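PDB 2NSF: uncharacterized protein from Corynebacterium glutamicum, which catalyses the mycothiol-dependent isomerisation of maleylpyruvate and binds a zinc ion that probably takes part in the reaction. Local coordinates for residues A[33-37]-A[129-133]; A[43-48]-A[118-122]; A[69-73]-A[168-172]; A[76-82]-A[93-97]. All blocks are in the same frame, centred on the assembly; numbering follows the deposited sequence.

Contacts 1 and 2 join the same two antiparallel helices, 29-49 and 114-133, at places whose centres lie about 16 Å apart. Both are partly buried, but contact 1 pairs a more exposed salt bridge with a buried indole, whereas contact 2 has a hydrogen-bonded imidazole in its interior. Contact 3 is the buried one, where two helices each supply a histidine to the zinc ion; it touches contact 2 through Tyr43 and Leu47, which pack on Ile70, Val73 and Leu172. Contact 4, partly buried, continues along helix 66-89 from contact 3 and binds a loop to it through an asparagine amide, small apolar groups and a shared sulfate. Metal ligation thus belongs to the buried contact alone.

Contact 1 of 4, residues A[33-37]-A[129-133]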
loop_
_atom_site.group_PDB
_atom_site.type_symbol
_atom_site.label_atom_id
_atom_site.label_comp_id
_atom_site.label_asym_id
_atom_site.label_seq_id
_atom_site.Cartn_x
_atom_site.Cartn_y
_atom_site.Cartn_z
ATOM N N LEU A 33 14.208 3.716 -2.287
ATOM C CA LEU A 33 13.789 4.391 -3.512
ATOM C C LEU A 33 13.720 3.365 -4.642
ATOM O O LEU A 33 12.800 3.385 -5.459
ATOM C CB LEU A 33 14.774 5.506 -3.874
ATOM C CG LEU A 33 14.483 6.266 -5.176
ATOM C CD1 LEU A 33 13.092 6.883 -5.122
ATOM C CD2 LEU A 33 15.538 7.344 -5.387
ATOM N N THR A 34 14.694 2.462 -4.686
ATOM C CA THR A 34 14.713 1.434 -5.714
ATOM C C THR A 34 13.478 0.542 -5.607
ATOM O O THR A 34 12.853 0.206 -6.613
ATOM C CB THR A 34 15.987 0.573 -5.610
ATOM O OG1 THR A 34 17.125 1.400 -5.875
ATOM C CG2 THR A 34 15.957 -0.575 -6.626
ATOM N N LEU A 35 13.123 0.163 -4.385
ATOM C CA LEU A 35 11.958 -0.682 -4.172
ATOM C C LEU A 35 10.675 0.015 -4.604
ATOM O O LEU A 35 9.776 -0.621 -5.143
ATOM C CB LEU A 35 11.858 -1.105 -2.701
ATOM C CG LEU A 35 12.741 -2.296 -2.304
ATOM C CD1 LEU A 35 12.717 -2.463 -0.797
ATOM C CD2 LEU A 35 12.248 -3.563 -2.994
ATOM N N ALA A 36 10.589 1.322 -4.367
ATOM C CA ALA A 36 9.398 2.073 -4.764
ATOM C C ALA A 36 9.332 2.150 -6.282
ATOM O O ALA A 36 8.257 2.021 -6.873
ATOM C CB ALA A 36 9.430 3.480 -4.163
ATOM N N ARG A 37 10.483 2.369 -6.912
ATOM C CA ARG A 37 10.551 2.449 -8.365
ATOM C C ARG A 37 10.235 1.087 -8.982
ATOM O O ARG A 37 9.517 1.002 -9.973
ATOM C CB ARG A 37 11.936 2.924 -8.808
ATOM C CG ARG A 37 12.188 4.394 -8.511
ATOM C CD ARG A 37 13.627 4.784 -8.778
ATOM N NE ARG A 37 13.804 6.233 -8.725
ATOM C CZ ARG A 37 14.983 6.840 -8.671
ATOM N NH1 ARG A 37 16.104 6.127 -8.658
ATOM N NH2 ARG A 37 15.045 8.166 -8.638
ATOM N N ASP A 129 8.689 11.028 -8.736
ATOM C CA ASP A 129 10.083 10.616 -8.801
ATOM C C ASP A 129 10.998 11.843 -8.799
ATOM O O ASP A 129 12.026 11.857 -8.118
ATOM C CB ASP A 129 10.345 9.772 -10.046
ATOM C CG ASP A 129 11.616 8.955 -9.926
ATOM O OD1 ASP A 129 11.657 8.047 -9.068
ATOM O OD2 ASP A 129 12.575 9.225 -10.675
ATOM N N VAL A 130 10.622 12.874 -9.553
ATOM C CA VAL A 130 11.415 14.097 -9.600
ATOM C C VAL A 130 11.463 14.696 -8.202
ATOM O O VAL A 130 12.518 15.126 -7.742
ATOM C CB VAL A 130 10.809 15.145 -10.570
ATOM C CG1 VAL A 130 11.513 16.493 -10.400
ATOM C CG2 VAL A 130 10.953 14.668 -12.005
ATOM N N ALA A 131 10.314 14.714 -7.528
ATOM C CA ALA A 131 10.236 15.263 -6.176
ATOM C C ALA A 131 11.243 14.561 -5.275
ATOM O O ALA A 131 11.955 15.205 -4.505
ATOM C CB ALA A 131 8.824 15.102 -5.617
ATOM N N TRP A 132 11.302 13.236 -5.375
ATOM C CA TRP A 132 12.242 12.468 -4.565
ATOM C C TRP A 132 13.691 12.748 -4.951
ATOM O O TRP A 132 14.544 12.933 -4.082
ATOM C CB TRP A 132 11.972 10.965 -4.694
ATOM C CG TRP A 132 10.760 10.491 -3.954
ATOM C CD1 TRP A 132 10.246 11.014 -2.800
ATOM C CD2 TRP A 132 9.960 9.345 -4.265
ATOM N NE1 TRP A 132 9.178 10.262 -2.374
ATOM C CE2 TRP A 132 8.980 9.229 -3.254
ATOM C CE3 TRP A 132 9.976 8.397 -5.301
ATOM C CZ2 TRP A 132 8.026 8.204 -3.242
ATOM C CZ3 TRP A 132 9.025 7.375 -5.293
ATOM C CH2 TRP A 132 8.064 7.289 -4.269
ATOM N N ARG A 133 13.969 12.775 -6.250
ATOM C CA ARG A 133 15.326 13.021 -6.727
ATOM C C ARG A 133 15.881 14.379 -6.306
ATOM O O ARG A 133 17.081 14.516 -6.064
ATOM C CB ARG A 133 15.397 12.912 -8.255
ATOM C CG ARG A 133 15.130 11.526 -8.814
ATOM C CD ARG A 133 15.829 11.338 -10.157
ATOM N NE ARG A 133 15.632 12.476 -11.050
ATOM C CZ ARG A 133 16.147 12.568 -12.274
ATOM N NH1 ARG A 133 16.895 11.584 -12.759
ATOM N NH2 ARG A 133 15.916 13.644 -13.013
#
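Arg37 crosses Asp129 at about a right angle, and NE on the edge of its guanidinium donates to OD1 of Asp129 at 2.8 Å along a nearly straight line, 167° at the hydrogen. The carboxylate oxygen lies in the guanidinium plane and accepts on its syn lone pair, while the two flat groups are turned 50° apart; bonds from Arg37 NH2 to both oxygens are long and weak, which leaves NE to OD1 as the main link. Arg133 passes the same guanidinium edge with its aliphatic part, its CG 3.4 Å from Arg37 NH2. Deeper in, the indole of Trp132 receives Leu33 CD1 at 3.5 Å from its CE3, and Ala36 CB at 4.0 Å from its CH2, both obliquely. Leu33 also braces the salt bridge, since its CD2 sits 3.3 Å above the centre of the Arg37 guanidinium plane. An extended chain from CG to NE carries that group across to Asp129. Trp132 NE1 is bonded to Thr157. The two helix segments run antiparallel at 173°, their axes 12.2 Å apart, with the Trp132 indole, Leu33 and Ala36 packed between them. Helix 156-171 packs against both helices, with Leu158 against Leu33 and Trp132 and Ser162 against Ala36.

Contact 2 of 4, residues A[43-48]-A[118-122]; sequences YSRQLS and RNLHE
Tyr43 sets CE2 over one face of the His121 imidazole, 3.3 Å from CE1 of His121, in an oblique aromatic pair with the planes 57° apart. On the same side of the imidazole, Leu47 CD2 comes in obliquely, 3.6 Å from His121 CD2. The imidazole comes across from helix 114-133 with CG anti to the backbone N (chi1 167°), which sends the ring toward helix 29-49. There its NE2 and Ser44 OG, lying in the imidazole plane, share a hydrogen bond of 2.9 Å. Ser44 OG is also bonded to Thr40 O, one turn earlier in its own helix. Nearer the C-terminal end of 43-48, the extended Arg118 donates from NH1 to the backbone O of Leu47 at 3.1 Å; the donor stands 57° out of the carbonyl plane. The same guanidinium bonds through NH2 to Asn52 OD1 and Val50 O. The helix segments are antiparallel. A buried imidazole gripped at NE2 and packed by Tyr43 and Leu47 has little freedom to rotate, while Arg118, bonded to the Leu47 and Val50 carbonyls and the Asn52 amide oxygen, links helix 114-133 to the end of helix 29-49 and the chain just beyond it.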
loop_
_atom_site.group_PDB
_atom_site.type_symbol
_atom_site.label_atom_id
_atom_site.label_comp_id
_atom_site.label_asym_id
_atom_site.label_seq_id
_atom_site.Cartn_x
_atom_site.Cartn_y
_atom_site.Cartn_z
ATOM N N TYR A 43 3.655 -2.296 -11.172
ATOM C CA TYR A 43 2.271 -1.859 -11.283
ATOM C C TYR A 43 1.981 -1.423 -12.730
ATOM O O TYR A 43 0.964 -1.804 -13.310
ATOM C CB TYR A 43 2.014 -0.684 -10.328
ATOM C CG TYR A 43 0.659 -0.032 -10.507
ATOM C CD1 TYR A 43 -0.473 -0.533 -9.866
ATOM C CD2 TYR A 43 0.507 1.069 -11.348
ATOM C CE1 TYR A 43 -1.730 0.051 -10.059
ATOM C CE2 TYR A 43 -0.741 1.657 -11.550
ATOM C CZ TYR A 43 -1.849 1.144 -10.903
ATOM O OH TYR A 43 -3.083 1.719 -11.093
ATOM N N SER A 44 2.882 -0.633 -13.304
ATOM C CA SER A 44 2.693 -0.142 -14.670
ATOM C C SER A 44 2.613 -1.273 -15.691
ATOM O O SER A 44 1.881 -1.170 -16.676
ATOM C CB SER A 44 3.806 0.843 -15.038
ATOM O OG SER A 44 3.710 2.019 -14.248
ATOM N N ARG A 45 3.360 -2.351 -15.470
ATOM C CA ARG A 45 3.294 -3.485 -16.390
ATOM C C ARG A 45 1.893 -4.096 -16.342
ATOM O O ARG A 45 1.359 -4.528 -17.365
ATOM C CB ARG A 45 4.337 -4.555 -16.032
ATOM C CG ARG A 45 5.736 -4.248 -16.548
ATOM C CD ARG A 45 6.656 -5.455 -16.425
ATOM N NE ARG A 45 6.970 -5.776 -15.039
ATOM C CZ ARG A 45 7.934 -5.190 -14.335
ATOM N NH1 ARG A 45 8.683 -4.248 -14.890
ATOM N NH2 ARG A 45 8.150 -5.555 -13.080
ATOM N N GLN A 46 1.294 -4.131 -15.157
ATOM C CA GLN A 46 -0.046 -4.687 -15.012
ATOM C C GLN A 46 -1.081 -3.786 -15.677
ATOM O O GLN A 46 -2.032 -4.269 -16.286
ATOM C CB GLN A 46 -0.394 -4.879 -13.532
ATOM C CG GLN A 46 0.594 -5.766 -12.792
ATOM C CD GLN A 46 0.827 -7.088 -13.498
ATOM O OE1 GLN A 46 1.962 -7.439 -13.825
ATOM N NE2 GLN A 46 -0.243 -7.830 -13.734
ATOM N N LEU A 47 -0.895 -2.476 -15.550
ATOM C CA LEU A 47 -1.822 -1.522 -16.156
ATOM C C LEU A 47 -1.746 -1.658 -17.673
ATOM O O LEU A 47 -2.759 -1.573 -18.372
ATOM C CB LEU A 47 -1.457 -0.093 -15.743
ATOM C CG LEU A 47 -2.326 1.031 -16.323
ATOM C CD1 LEU A 47 -3.799 0.787 -16.000
ATOM C CD2 LEU A 47 -1.863 2.363 -15.757
ATOM N N SER A 48 -0.536 -1.873 -18.178
ATOM C CA SER A 48 -0.327 -2.027 -19.614
ATOM C C SER A 48 -1.058 -3.262 -20.136
ATOM O O SER A 48 -1.529 -3.280 -21.277
ATOM C CB SER A 48 1.171 -2.134 -19.919
ATOM O OG SER A 48 1.401 -2.213 -21.316
ATOM N N ARG A 118 -4.313 6.785 -18.274
ATOM C CA ARG A 118 -2.966 6.251 -18.439
ATOM C C ARG A 118 -1.981 7.412 -18.412
ATOM O O ARG A 118 -0.885 7.294 -17.870
ATOM C CB ARG A 118 -2.830 5.482 -19.763
ATOM C CG ARG A 118 -3.626 4.181 -19.843
ATOM C CD ARG A 118 -3.424 3.513 -21.202
ATOM N NE ARG A 118 -4.283 2.349 -21.398
ATOM C CZ ARG A 118 -4.047 1.139 -20.897
ATOM N NH1 ARG A 118 -2.965 0.914 -20.162
ATOM N NH2 ARG A 118 -4.902 0.154 -21.133
ATOM N N ASN A 119 -2.371 8.546 -18.990
ATOM C CA ASN A 119 -1.491 9.704 -19.016
ATOM C C ASN A 119 -1.325 10.299 -17.621
ATOM O O ASN A 119 -0.230 10.721 -17.252
ATOM C CB ASN A 119 -2.015 10.761 -20.000
ATOM C CG ASN A 119 -1.918 10.304 -21.447
ATOM O OD1 ASN A 119 -0.944 9.653 -21.837
ATOM N ND2 ASN A 119 -2.918 10.651 -22.252
ATOM N N LEU A 120 -2.411 10.322 -16.855
ATOM C CA LEU A 120 -2.385 10.847 -15.491
ATOM C C LEU A 120 -1.468 9.972 -14.634
ATOM O O LEU A 120 -0.654 10.472 -13.852
ATOM C CB LEU A 120 -3.803 10.847 -14.909
ATOM C CG LEU A 120 -3.968 11.117 -13.409
ATOM C CD1 LEU A 120 -3.282 12.418 -13.031
ATOM C CD2 LEU A 120 -5.451 11.163 -13.056
ATOM N N HIS A 121 -1.599 8.659 -14.785
ATOM C CA HIS A 121 -0.753 7.737 -14.035
ATOM C C HIS A 121 0.711 7.996 -14.373
ATOM O O HIS A 121 1.548 8.183 -13.495
ATOM C CB HIS A 121 -1.093 6.286 -14.377
ATOM C CG HIS A 121 -0.069 5.306 -13.891
ATOM N ND1 HIS A 121 0.202 5.120 -12.552
ATOM C CD2 HIS A 121 0.793 4.507 -14.564
ATOM C CE1 HIS A 121 1.189 4.253 -12.420
ATOM N NE2 HIS A 121 1.567 3.865 -13.626
ATOM N N GLU A 122 1.012 8.008 -15.663
ATOM C CA GLU A 122 2.373 8.221 -16.116
ATOM C C GLU A 122 2.978 9.532 -15.618
ATOM O O GLU A 122 4.109 9.558 -15.128
ATOM C CB GLU A 122 2.406 8.173 -17.642
ATOM C CG GLU A 122 3.786 8.198 -18.236
ATOM C CD GLU A 122 3.746 8.063 -19.741
ATOM O OE1 GLU A 122 3.313 6.997 -20.229
ATOM O OE2 GLU A 122 4.135 9.024 -20.431
#

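Contact 3 of 4, residues A[69-73]-A[168-172]. With ZN (zinc ion), chain E.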
loop_
_atom_site.group_PDB
_atom_site.type_symbol
_atom_site.label_atom_id
_atom_site.label_comp_id
_atom_site.label_asym_id
_atom_site.label_seq_id
_atom_site.Cartn_x
_atom_site.Cartn_y
_atom_site.Cartn_z
ATOM N N LEU A 69 -9.586 2.567 -9.263
ATOM C CA LEU A 69 -8.288 2.162 -8.728
ATOM C C LEU A 69 -7.136 2.890 -9.406
ATOM O O LEU A 69 -6.219 3.386 -8.748
ATOM C CB LEU A 69 -8.110 0.647 -8.884
ATOM C CG LEU A 69 -6.749 0.077 -8.474
ATOM C CD1 LEU A 69 -6.521 0.314 -6.985
ATOM C CD2 LEU A 69 -6.691 -1.404 -8.800
ATOM N N ILE A 70 -7.177 2.956 -10.731
ATOM C CA ILE A 70 -6.131 3.623 -11.491
ATOM C C ILE A 70 -6.054 5.100 -11.118
ATOM O O ILE A 70 -4.962 5.655 -10.979
ATOM C CB ILE A 70 -6.385 3.442 -13.011
ATOM C CG1 ILE A 70 -6.234 1.957 -13.363
ATOM C CG2 ILE A 70 -5.411 4.283 -13.826
ATOM C CD1 ILE A 70 -6.862 1.559 -14.696
ATOM N N ALA A 71 -7.214 5.730 -10.951
ATOM C CA ALA A 71 -7.263 7.137 -10.573
ATOM C C ALA A 71 -6.657 7.299 -9.187
ATOM O O ALA A 71 -5.832 8.174 -8.959
ATOM C CB ALA A 71 -8.705 7.635 -10.578
ATOM N N HIS A 72 -7.069 6.437 -8.268
ATOM C CA HIS A 72 -6.557 6.477 -6.901
ATOM C C HIS A 72 -5.042 6.417 -6.818
ATOM O O HIS A 72 -4.422 7.181 -6.076
ATOM C CB HIS A 72 -7.130 5.323 -6.064
ATOM C CG HIS A 72 -6.441 5.103 -4.763
ATOM N ND1 HIS A 72 -6.057 6.130 -3.955
ATOM C CD2 HIS A 72 -6.103 3.957 -4.135
ATOM C CE1 HIS A 72 -5.488 5.647 -2.862
ATOM N NE2 HIS A 72 -5.501 4.329 -2.943
ATOM N N VAL A 73 -4.433 5.503 -7.569
ATOM C CA VAL A 73 -2.983 5.376 -7.544
ATOM C C VAL A 73 -2.321 6.685 -7.971
ATOM O O VAL A 73 -1.315 7.097 -7.391
ATOM C CB VAL A 73 -2.511 4.188 -8.438
ATOM C CG1 VAL A 73 -0.978 4.157 -8.539
ATOM C CG2 VAL A 73 -3.007 2.882 -7.834
ATOM N N HIS A 168 -1.597 -2.601 -5.042
ATOM C CA HIS A 168 -2.589 -2.289 -6.061
ATOM C C HIS A 168 -2.264 -2.938 -7.398
ATOM O O HIS A 168 -3.128 -3.044 -8.263
ATOM C CB HIS A 168 -2.776 -0.776 -6.204
ATOM C CG HIS A 168 -3.519 -0.170 -5.054
ATOM N ND1 HIS A 168 -4.587 -0.799 -4.457
ATOM C CD2 HIS A 168 -3.348 0.996 -4.389
ATOM C CE1 HIS A 168 -5.044 -0.051 -3.467
ATOM N NE2 HIS A 168 -4.309 1.042 -3.407
ATOM N N ALA A 169 -1.024 -3.387 -7.569
ATOM C CA ALA A 169 -0.654 -4.072 -8.806
ATOM C C ALA A 169 -1.493 -5.347 -8.847
ATOM O O ALA A 169 -1.943 -5.780 -9.908
ATOM C CB ALA A 169 0.828 -4.411 -8.804
ATOM N N VAL A 170 -1.709 -5.947 -7.680
ATOM C CA VAL A 170 -2.513 -7.164 -7.603
ATOM C C VAL A 170 -3.984 -6.848 -7.839
ATOM O O VAL A 170 -4.674 -7.572 -8.556
ATOM C CB VAL A 170 -2.388 -7.842 -6.221
ATOM C CG1 VAL A 170 -3.152 -9.157 -6.217
ATOM C CG2 VAL A 170 -0.930 -8.066 -5.887
ATOM N N ASP A 171 -4.453 -5.752 -7.245
ATOM C CA ASP A 171 -5.849 -5.342 -7.366
ATOM C C ASP A 171 -6.297 -5.058 -8.798
ATOM O O ASP A 171 -7.494 -5.102 -9.094
ATOM C CB ASP A 171 -6.117 -4.107 -6.503
ATOM C CG ASP A 171 -5.890 -4.363 -5.023
ATOM O OD1 ASP A 171 -6.078 -5.516 -4.576
ATOM O OD2 ASP A 171 -5.540 -3.404 -4.305
ATOM N N LEU A 172 -5.349 -4.757 -9.681
ATOM C CA LEU A 172 -5.687 -4.484 -11.077
ATOM C C LEU A 172 -6.326 -5.696 -11.743
ATOM O O LEU A 172 -7.042 -5.564 -12.728
ATOM C CB LEU A 172 -4.445 -4.053 -11.860
ATOM C CG LEU A 172 -4.075 -2.576 -11.710
ATOM C CD1 LEU A 172 -2.758 -2.302 -12.410
ATOM C CD2 LEU A 172 -5.197 -1.714 -12.289
HETATM ZN ZN ZN E . -4.519 2.607 -1.962
HETATM O O HOH W 1 -4.453 3.735 -0.088
HETATM O O HOH W 2 -3.962 0.841 -0.384
#
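Segment 69-73, within helix 66-89, faces the C-terminal part of helix 156-171, with CA of Leu69 and CA of Leu172 7.5 Å apart. Together they form much of the zinc site in the helical N-terminal domain of this maleylpyruvate isomerase. His72 NE2 binds the metal at 2.2 Å and His168 NE2 at 2.1 Å, two waters bind too, and Glu164 completes the protein ligands. The imidazoles converge on the ion from different helices with their planes 75° apart, an oblique pair in which His168 NE2 lies at the edge of the His72 ring. Next to the metal ligands, Leu69 CD1 rests over one face of His168 in a CH-pi contact, 3.7 Å from the ring centroid, while its other branch, CD2, packs on Asp171 CB. Leu172 adds CD2, 3.8 Å from Leu69 CD2 and also against Ile70 CG1. Tyr43 of helix 29-49 backs Val73 and Leu172. Asp171 is a second-shell residue: it fixes the rotation of the His168 ring, may make it a stronger donor to zinc, and has a salt bridge to Arg242. The bond itself runs from His168 ND1 to Asp171 OD2, 2.8 Å at 151°, on the carboxylate's anti lone pair.

Contact 4 of 4, residues A[76-82]-A[93-97]; sequences NAIALCN and TPMYV. With SO4 (sulfate ion), chain C.
The irregular segment 93-97 passes close against the helical turns of 76-82, with CA of Ala79 only 4.3 Å from CA of Met95 and Asn82 facing Thr93. At this close approach Ala79 puts only a methyl group between the backbones: its CB comes 3.3 Å from Met95 O and also lies over one face of the Tyr96 ring, 3.9 Å from the centroid in a CH-pi contact. Asn82 holds the loop backbone, its ND2 donating to Met95 O at 3.1 Å from above the carbonyl plane, with a weaker bond to Pro94 O. Beside it, Thr93 CG2 packs on Asn82 CB at 3.7 Å. The bent chain of Met95 (chi3 78°) turns CE back over the helix, against Ala79 CB and 4.0 Å from Leu80 CD2. At the other end, Tyr96 OH and Asn76 ND2 converge on sulfate O4, at 2.6 Å and 2.9 Å. The amide of Asn76 is oriented by Arg161, which bonds to its OD1. The sulfate probably came from the crystallisation liquor, but it lies close to the zinc ligand His72, and Asn76 lies beside Glu164. Asn76, Tyr96 and Arg102 thus form an anion site near the zinc, which may mark part of the substrate pocket.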
loop_
_atom_site.group_PDB
_atom_site.type_symbol
_atom_site.label_atom_id
_atom_site.label_comp_id
_atom_site.label_asym_id
_atom_site.label_seq_id
_atom_site.Cartn_x
_atom_site.Cartn_y
_atom_site.Cartn_z
ATOM N N ASN A 76 -2.735 9.329 -5.288
ATOM C CA ASN A 76 -1.872 9.030 -4.154
ATOM C C ASN A 76 -0.477 9.575 -4.458
ATOM O O ASN A 76 0.167 10.148 -3.587
ATOM C CB ASN A 76 -1.828 7.515 -3.891
ATOM C CG ASN A 76 -0.720 7.117 -2.935
ATOM O OD1 ASN A 76 0.393 6.813 -3.359
ATOM N ND2 ASN A 76 -1.014 7.134 -1.635
ATOM N N ALA A 77 -0.009 9.414 -5.696
ATOM C CA ALA A 77 1.307 9.930 -6.063
ATOM C C ALA A 77 1.321 11.440 -5.839
ATOM O O ALA A 77 2.280 11.993 -5.309
ATOM C CB ALA A 77 1.621 9.612 -7.525
ATOM N N ILE A 78 0.244 12.097 -6.255
ATOM C CA ILE A 78 0.122 13.541 -6.091
ATOM C C ILE A 78 0.120 13.915 -4.605
ATOM O O ILE A 78 0.758 14.886 -4.200
ATOM C CB ILE A 78 -1.171 14.051 -6.766
ATOM C CG1 ILE A 78 -1.027 13.945 -8.288
ATOM C CG2 ILE A 78 -1.465 15.489 -6.338
ATOM C CD1 ILE A 78 -2.323 14.171 -9.060
ATOM N N ALA A 79 -0.586 13.130 -3.795
ATOM C CA ALA A 79 -0.657 13.395 -2.362
ATOM C C ALA A 79 0.720 13.278 -1.715
ATOM O O ALA A 79 1.058 14.046 -0.808
ATOM C CB ALA A 79 -1.641 12.438 -1.699
ATOM N N LEU A 80 1.523 12.326 -2.183
ATOM C CA LEU A 80 2.858 12.138 -1.637
ATOM C C LEU A 80 3.776 13.272 -2.082
ATOM O O LEU A 80 4.728 13.622 -1.384
ATOM C CB LEU A 80 3.420 10.774 -2.062
ATOM C CG LEU A 80 2.664 9.583 -1.457
ATOM C CD1 LEU A 80 3.311 8.286 -1.919
ATOM C CD2 LEU A 80 2.682 9.664 0.070
ATOM N N CYS A 81 3.491 13.846 -3.247
ATOM C CA CYS A 81 4.277 14.975 -3.730
ATOM C C CYS A 81 4.082 16.131 -2.758
ATOM O O CYS A 81 5.019 16.866 -2.466
ATOM C CB CYS A 81 3.816 15.416 -5.115
ATOM S SG CYS A 81 4.457 14.420 -6.462
ATOM N N ASN A 82 2.858 16.289 -2.264
ATOM C CA ASN A 82 2.568 17.363 -1.320
ATOM C C ASN A 82 3.442 17.239 -0.082
ATOM O O ASN A 82 4.010 18.230 0.387
ATOM C CB ASN A 82 1.092 17.354 -0.913
ATOM C CG ASN A 82 0.179 17.821 -2.029
ATOM O OD1 ASN A 82 0.605 18.555 -2.927
ATOM N ND2 ASN A 82 -1.083 17.416 -1.973
ATOM N N THR A 93 1.861 21.196 3.841
ATOM C CA THR A 93 1.043 20.896 2.674
ATOM C C THR A 93 0.561 19.459 2.871
ATOM O O THR A 93 1.261 18.511 2.529
ATOM C CB THR A 93 1.879 20.979 1.384
ATOM O OG1 THR A 93 2.562 22.239 1.333
ATOM C CG2 THR A 93 0.985 20.841 0.164
ATOM N N PRO A 94 -0.644 19.284 3.439
ATOM C CA PRO A 94 -1.222 17.960 3.696
ATOM C C PRO A 94 -1.402 17.094 2.455
ATOM O O PRO A 94 -1.454 17.601 1.332
ATOM C CB PRO A 94 -2.553 18.292 4.372
ATOM C CG PRO A 94 -2.917 19.609 3.758
ATOM C CD PRO A 94 -1.606 20.349 3.784
ATOM N N MET A 95 -1.490 15.784 2.665
ATOM C CA MET A 95 -1.670 14.858 1.551
ATOM C C MET A 95 -2.895 15.223 0.727
ATOM O O MET A 95 -2.815 15.316 -0.499
ATOM C CB MET A 95 -1.809 13.421 2.060
ATOM C CG MET A 95 -0.486 12.734 2.319
ATOM S SD MET A 95 -0.725 11.039 2.894
ATOM C CE MET A 95 -1.106 10.190 1.337
ATOM N N TYR A 96 -4.017 15.431 1.408
ATOM C CA TYR A 96 -5.281 15.791 0.763
ATOM C C TYR A 96 -5.892 17.003 1.445
ATOM O O TYR A 96 -5.684 17.226 2.639
ATOM C CB TYR A 96 -6.279 14.633 0.849
ATOM C CG TYR A 96 -5.798 13.374 0.169
ATOM C CD1 TYR A 96 -5.860 13.242 -1.220
ATOM C CD2 TYR A 96 -5.239 12.335 0.908
ATOM C CE1 TYR A 96 -5.375 12.101 -1.856
ATOM C CE2 TYR A 96 -4.747 11.192 0.281
ATOM C CZ TYR A 96 -4.819 11.084 -1.100
ATOM O OH TYR A 96 -4.328 9.956 -1.720
ATOM N N VAL A 97 -6.659 17.780 0.686
ATOM C CA VAL A 97 -7.308 18.962 1.236
ATOM C C VAL A 97 -8.286 18.529 2.322
ATOM O O VAL A 97 -8.397 19.173 3.368
ATOM C CB VAL A 97 -8.081 19.740 0.139
ATOM C CG1 VAL A 97 -8.902 20.855 0.770
ATOM C CG2 VAL A 97 -7.104 20.317 -0.867
HETATM S S SO4 C . -4.311 7.255 0.733
HETATM O O1 SO4 C . -5.209 6.231 0.171
HETATM O O2 SO4 C . -5.130 8.282 1.406
HETATM O O3 SO4 C . -3.401 6.640 1.723
HETATM O O4 SO4 C . -3.514 7.863 -0.343
#